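Local structure of Alp7A (5EC0) at residues A[206-212]-A[321-327]; A[234-239]-A[312-316]. The protein binds adenine nucleotide and, as a plasmid-encoded bacterial actin of the ParM/Alp7A type, probably polymerises into filaments that segregate plasmid DNA. All coordinates share one frame. Residue numbers count along the deposited sequence, not the author numbering.

In the fold
An actin-like domain shows how sequence-distant strands and helices are gathered around one sheet. Following the chain from the N terminus, strand 207-213 comes first, then its antiparallel partner 218-223 and the edge strand 236-239. A largely helical excursion ends with helix 292-313, and strand 322-327 follows. Contact 1 (206-212 with 321-327) closes the larger loop by pairing its first and last strands in the sheet's interior; contact 2 (234-239 with 312-316) closes a smaller loop lying wholly within it, setting the end of the helix against the edge strand. The two touch on one face of the sheet, where Phe314 CD2 lies 3.9 Å from Val209 CG1.

Contact 1 of 2, residues A[206-212]-A[321-327]; sequences YDVVFCD and VYKYLYF
Five backbone hydrogen bonds zip two extended, parallel strands together: Lys323 N–Asp207 O (3.1 Å), Val209 N–Lys323 O (2.8 Å), Leu325 N–Val209 O (3.1 Å), Cys211 N–Leu325 O (2.8 Å) and Phe327 N–Cys211 O (2.9 Å). Val208 is level with Lys323 and Asp212 with Phe327; the axes approach to 4.6 Å at 26°. Lys323, extended beyond an m chi1, lays CE over the Tyr206 ring, with NZ 3.9 Å from the centroid (off-centre cation-pi) and hydrogen-bonded to Gln202 O. This central parallel pair of an actin-fold sheet ends beside the nucleotide site: the Asp212 side chain, whose OD2 hydrogen-bonds Ser181 and Asn365, is about 4 Å from bound magnesium. On the sheet face carrying Val208 and Phe210, the Phe327 edge (chi1 p) meets the Phe210 ring in an offset edge-to-face pair, centroids 5.2 Å apart; Leu325 CD2 sits over that ring, 3.9 Å from its centroid (CH-pi). On the face carrying Val209 and Cys211, Val209 CB lies 3.7 Å from Tyr324 CD2 and Cys211 CB 3.8 Å from Tyr326 CD1.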
# COMPACT_ATOMS: atom_id res chain seq x y z
N TYR A 206 -15.25 -19.86 10.56
CA TYR A 206 -15.61 -19.73 9.16
C TYR A 206 -14.35 -19.60 8.32
O TYR A 206 -13.42 -18.87 8.69
CB TYR A 206 -16.55 -18.53 8.94
CG TYR A 206 -17.86 -18.59 9.71
CD1 TYR A 206 -17.94 -18.16 11.03
CD2 TYR A 206 -19.02 -19.07 9.11
CE1 TYR A 206 -19.14 -18.22 11.74
CE2 TYR A 206 -20.22 -19.13 9.81
CZ TYR A 206 -20.27 -18.70 11.12
OH TYR A 206 -21.47 -18.76 11.81
N ASP A 207 -14.29 -20.33 7.22
CA ASP A 207 -13.29 -20.03 6.22
C ASP A 207 -13.58 -18.60 5.73
O ASP A 207 -14.74 -18.20 5.63
CB ASP A 207 -13.31 -21.02 5.06
CG ASP A 207 -12.96 -22.44 5.49
OD1 ASP A 207 -12.33 -22.64 6.55
OD2 ASP A 207 -13.32 -23.36 4.73
N VAL A 208 -12.54 -17.84 5.45
CA VAL A 208 -12.71 -16.45 5.07
C VAL A 208 -12.02 -16.15 3.75
O VAL A 208 -10.84 -16.50 3.57
CB VAL A 208 -12.17 -15.51 6.17
CG1 VAL A 208 -12.07 -14.07 5.67
CG2 VAL A 208 -13.07 -15.58 7.39
N VAL A 209 -12.74 -15.51 2.84
CA VAL A 209 -12.12 -14.99 1.64
C VAL A 209 -11.64 -13.54 1.83
O VAL A 209 -12.45 -12.59 1.89
CB VAL A 209 -13.06 -15.08 0.43
CG1 VAL A 209 -12.39 -14.52 -0.82
CG2 VAL A 209 -13.48 -16.52 0.20
N PHE A 210 -10.32 -13.38 1.95
CA PHE A 210 -9.72 -12.04 2.06
C PHE A 210 -9.69 -11.39 0.70
O PHE A 210 -9.08 -11.93 -0.22
CB PHE A 210 -8.30 -12.12 2.60
CG PHE A 210 -8.18 -11.76 4.05
CD1 PHE A 210 -9.14 -12.13 4.96
CD2 PHE A 210 -7.07 -11.06 4.50
CE1 PHE A 210 -9.02 -11.81 6.31
CE2 PHE A 210 -6.93 -10.72 5.83
CZ PHE A 210 -7.91 -11.10 6.75
N CYS A 211 -10.35 -10.24 0.56
CA CYS A 211 -10.41 -9.54 -0.73
C CYS A 211 -9.67 -8.20 -0.71
O CYS A 211 -10.22 -7.19 -0.26
CB CYS A 211 -11.85 -9.32 -1.14
SG CYS A 211 -12.81 -10.83 -1.16
N ASP A 212 -8.43 -8.23 -1.18
CA ASP A 212 -7.59 -7.04 -1.28
C ASP A 212 -7.93 -6.27 -2.57
O ASP A 212 -7.36 -6.55 -3.63
CB ASP A 212 -6.11 -7.45 -1.23
CG ASP A 212 -5.17 -6.26 -1.08
OD1 ASP A 212 -5.59 -5.09 -1.24
OD2 ASP A 212 -3.97 -6.51 -0.84
N VAL A 321 -20.32 -22.31 4.78
CA VAL A 321 -20.56 -20.88 4.75
C VAL A 321 -19.21 -20.17 4.81
O VAL A 321 -18.44 -20.36 5.76
CB VAL A 321 -21.46 -20.42 5.92
CG1 VAL A 321 -21.74 -18.94 5.82
CG2 VAL A 321 -22.77 -21.21 5.92
N TYR A 322 -18.91 -19.40 3.78
CA TYR A 322 -17.75 -18.53 3.78
C TYR A 322 -18.13 -17.16 4.33
O TYR A 322 -19.27 -16.72 4.21
CB TYR A 322 -17.19 -18.35 2.38
CG TYR A 322 -16.40 -19.50 1.81
CD1 TYR A 322 -16.12 -20.64 2.56
CD2 TYR A 322 -15.91 -19.45 0.50
CE1 TYR A 322 -15.40 -21.69 2.02
CE2 TYR A 322 -15.19 -20.49 -0.04
CZ TYR A 322 -14.94 -21.61 0.71
OH TYR A 322 -14.21 -22.64 0.16
N LYS A 323 -17.17 -16.47 4.93
CA LYS A 323 -17.29 -15.04 5.18
C LYS A 323 -16.30 -14.29 4.29
O LYS A 323 -15.32 -14.87 3.82
CB LYS A 323 -17.08 -14.70 6.65
CG LYS A 323 -18.29 -15.04 7.51
CD LYS A 323 -18.04 -14.85 9.01
CE LYS A 323 -19.33 -15.05 9.79
NZ LYS A 323 -19.13 -14.87 11.24
N TYR A 324 -16.59 -13.02 4.06
CA TYR A 324 -15.80 -12.19 3.16
C TYR A 324 -15.32 -10.96 3.90
O TYR A 324 -16.11 -10.21 4.49
CB TYR A 324 -16.64 -11.80 1.93
CG TYR A 324 -17.02 -13.02 1.11
CD1 TYR A 324 -18.05 -13.86 1.53
CD2 TYR A 324 -16.32 -13.35 -0.04
CE1 TYR A 324 -18.37 -14.99 0.81
CE2 TYR A 324 -16.64 -14.47 -0.76
CZ TYR A 324 -17.66 -15.29 -0.33
OH TYR A 324 -17.97 -16.40 -1.05
N LEU A 325 -14.00 -10.77 3.89
CA LEU A 325 -13.40 -9.57 4.44
C LEU A 325 -12.78 -8.76 3.32
O LEU A 325 -11.82 -9.20 2.70
CB LEU A 325 -12.34 -9.89 5.50
CG LEU A 325 -11.89 -8.57 6.16
CD1 LEU A 325 -12.76 -8.22 7.37
CD2 LEU A 325 -10.39 -8.49 6.49
N TYR A 326 -13.33 -7.56 3.10
CA TYR A 326 -12.92 -6.66 2.02
C TYR A 326 -11.98 -5.56 2.52
O TYR A 326 -12.28 -4.91 3.51
CB TYR A 326 -14.16 -6.02 1.35
CG TYR A 326 -15.20 -7.01 0.86
CD1 TYR A 326 -15.13 -7.53 -0.43
CD2 TYR A 326 -16.24 -7.43 1.67
CE1 TYR A 326 -16.06 -8.44 -0.89
CE2 TYR A 326 -17.19 -8.34 1.22
CZ TYR A 326 -17.08 -8.84 -0.06
OH TYR A 326 -18.00 -9.75 -0.53
N PHE A 327 -10.85 -5.37 1.85
CA PHE A 327 -9.95 -4.26 2.19
C PHE A 327 -9.20 -3.73 0.95
O PHE A 327 -9.65 -3.90 -0.18
CB PHE A 327 -8.96 -4.66 3.31
CG PHE A 327 -8.12 -5.90 3.02
CD1 PHE A 327 -8.67 -7.17 3.12
CD2 PHE A 327 -6.78 -5.79 2.66
CE1 PHE A 327 -7.90 -8.30 2.85
CE2 PHE A 327 -6.01 -6.90 2.41
CZ PHE A 327 -6.56 -8.17 2.50
O HOH W 1 -21.55 -15.66 12.50
O HOH W 2 -16.50 -22.23 6.76

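Contact 2 of 2, residues A[234-239]-A[312-316]; sequences DSFVSN and NTFPA
Side-chain packing led by Phe314, with no hydrogen bond between the two segments, joins a helix end to the edge strand of a sheet. Helix 292-313 finishes at Thr313; Phe314, at phi/psi -122/98, is the first residue to leave helical geometry, and its side chain (chi1 m, -62°; chi2 -66°) reaches toward 234-239. There the end of a 3-10 segment at Asp234 and Ser235 passes into the extended strand 236-239. The ring tip meets that segment's backbone, with Phe314 CE1 3.4 Å from Asp234 O, at the ring edge, and Phe314 CZ 3.4 Å from Ser235 O. Val237 (chi1 t) points toward the helix end, placing CG2 4.0 Å from Phe314 CZ and CB 4.0 Å from Thr313 CG2. Thr313 (chi1 m) hydrogen-bonds Gln309 O through OG1, within its own helix. Asn239 ND2 (chi1 m) is merely packed 4.1 Å from Thr313 OG1 and has no polar partner in the model. This helix-on-sheet packing belongs to the actin-like fold, with the Asn239 side chain about 12 Å from bound ADP. Leu220 and Leu222 of the adjacent antiparallel strand 218-223, and Tyr322 of 322-327, also touch Phe314, so the helix end is set against this face of the sheet.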
# COMPACT_ATOMS: atom_id res chain seq x y z
N ASP A 234 -3.19 -22.70 -4.47
CA ASP A 234 -4.50 -22.46 -5.07
C ASP A 234 -5.35 -21.49 -4.25
O ASP A 234 -6.37 -21.00 -4.73
CB ASP A 234 -5.26 -23.78 -5.24
CG ASP A 234 -4.70 -24.64 -6.35
OD1 ASP A 234 -4.50 -24.11 -7.47
OD2 ASP A 234 -4.46 -25.84 -6.09
N SER A 235 -4.92 -21.22 -3.02
CA SER A 235 -5.66 -20.34 -2.12
C SER A 235 -5.31 -18.87 -2.33
O SER A 235 -5.83 -18.00 -1.64
CB SER A 235 -5.40 -20.72 -0.66
OG SER A 235 -5.69 -22.09 -0.43
N PHE A 236 -4.43 -18.62 -3.30
CA PHE A 236 -3.96 -17.27 -3.63
C PHE A 236 -4.35 -16.94 -5.05
O PHE A 236 -3.89 -17.60 -5.98
CB PHE A 236 -2.43 -17.14 -3.53
CG PHE A 236 -1.85 -17.38 -2.16
CD1 PHE A 236 -1.54 -18.68 -1.75
CD2 PHE A 236 -1.51 -16.32 -1.34
CE1 PHE A 236 -0.96 -18.90 -0.51
CE2 PHE A 236 -0.94 -16.53 -0.09
CZ PHE A 236 -0.65 -17.83 0.32
N VAL A 237 -5.17 -15.90 -5.26
CA VAL A 237 -5.56 -15.56 -6.63
C VAL A 237 -5.51 -14.05 -6.88
O VAL A 237 -5.91 -13.27 -6.02
CB VAL A 237 -6.97 -16.10 -6.96
CG1 VAL A 237 -7.46 -15.56 -8.29
CG2 VAL A 237 -6.97 -17.64 -6.97
N SER A 238 -4.98 -13.66 -8.04
CA SER A 238 -4.97 -12.26 -8.45
C SER A 238 -5.79 -12.03 -9.73
O SER A 238 -5.70 -12.82 -10.67
CB SER A 238 -3.53 -11.80 -8.66
OG SER A 238 -3.47 -10.39 -8.76
N ASN A 239 -6.57 -10.95 -9.77
CA ASN A 239 -7.35 -10.58 -10.97
C ASN A 239 -6.91 -9.26 -11.59
O ASN A 239 -6.48 -8.36 -10.87
CB ASN A 239 -8.83 -10.46 -10.62
CG ASN A 239 -9.47 -11.79 -10.34
OD1 ASN A 239 -9.76 -12.56 -11.26
ND2 ASN A 239 -9.71 -12.07 -9.07
N ASN A 312 -17.15 -16.18 -7.04
CA ASN A 312 -16.81 -17.21 -8.03
C ASN A 312 -15.35 -17.66 -7.99
O ASN A 312 -14.98 -18.65 -8.62
CB ASN A 312 -17.13 -16.73 -9.44
CG ASN A 312 -18.60 -16.52 -9.66
OD1 ASN A 312 -19.44 -17.23 -9.09
ND2 ASN A 312 -18.95 -15.55 -10.50
N THR A 313 -14.53 -16.93 -7.26
CA THR A 313 -13.10 -17.21 -7.21
C THR A 313 -12.84 -18.48 -6.42
O THR A 313 -12.06 -19.33 -6.83
CB THR A 313 -12.32 -16.05 -6.58
OG1 THR A 313 -12.22 -14.98 -7.53
CG2 THR A 313 -10.92 -16.49 -6.18
N PHE A 314 -13.51 -18.59 -5.28
CA PHE A 314 -13.39 -19.77 -4.45
C PHE A 314 -14.80 -20.33 -4.30
O PHE A 314 -15.59 -19.84 -3.48
CB PHE A 314 -12.75 -19.45 -3.09
CG PHE A 314 -11.34 -18.90 -3.18
CD1 PHE A 314 -10.30 -19.69 -3.66
CD2 PHE A 314 -11.06 -17.60 -2.78
CE1 PHE A 314 -9.01 -19.19 -3.74
CE2 PHE A 314 -9.76 -17.09 -2.86
CZ PHE A 314 -8.74 -17.88 -3.34
N PRO A 315 -15.12 -21.34 -5.11
CA PRO A 315 -16.48 -21.90 -5.15
C PRO A 315 -16.85 -22.53 -3.82
O PRO A 315 -16.51 -23.70 -3.58
CB PRO A 315 -16.39 -22.96 -6.26
CG PRO A 315 -15.17 -22.60 -7.06
CD PRO A 315 -14.22 -22.01 -6.06
N ALA A 316 -17.52 -21.77 -2.96
CA ALA A 316 -17.98 -22.28 -1.66
C ALA A 316 -18.89 -23.49 -1.84
O ALA A 316 -19.94 -23.40 -2.50
CB ALA A 316 -18.71 -21.19 -0.88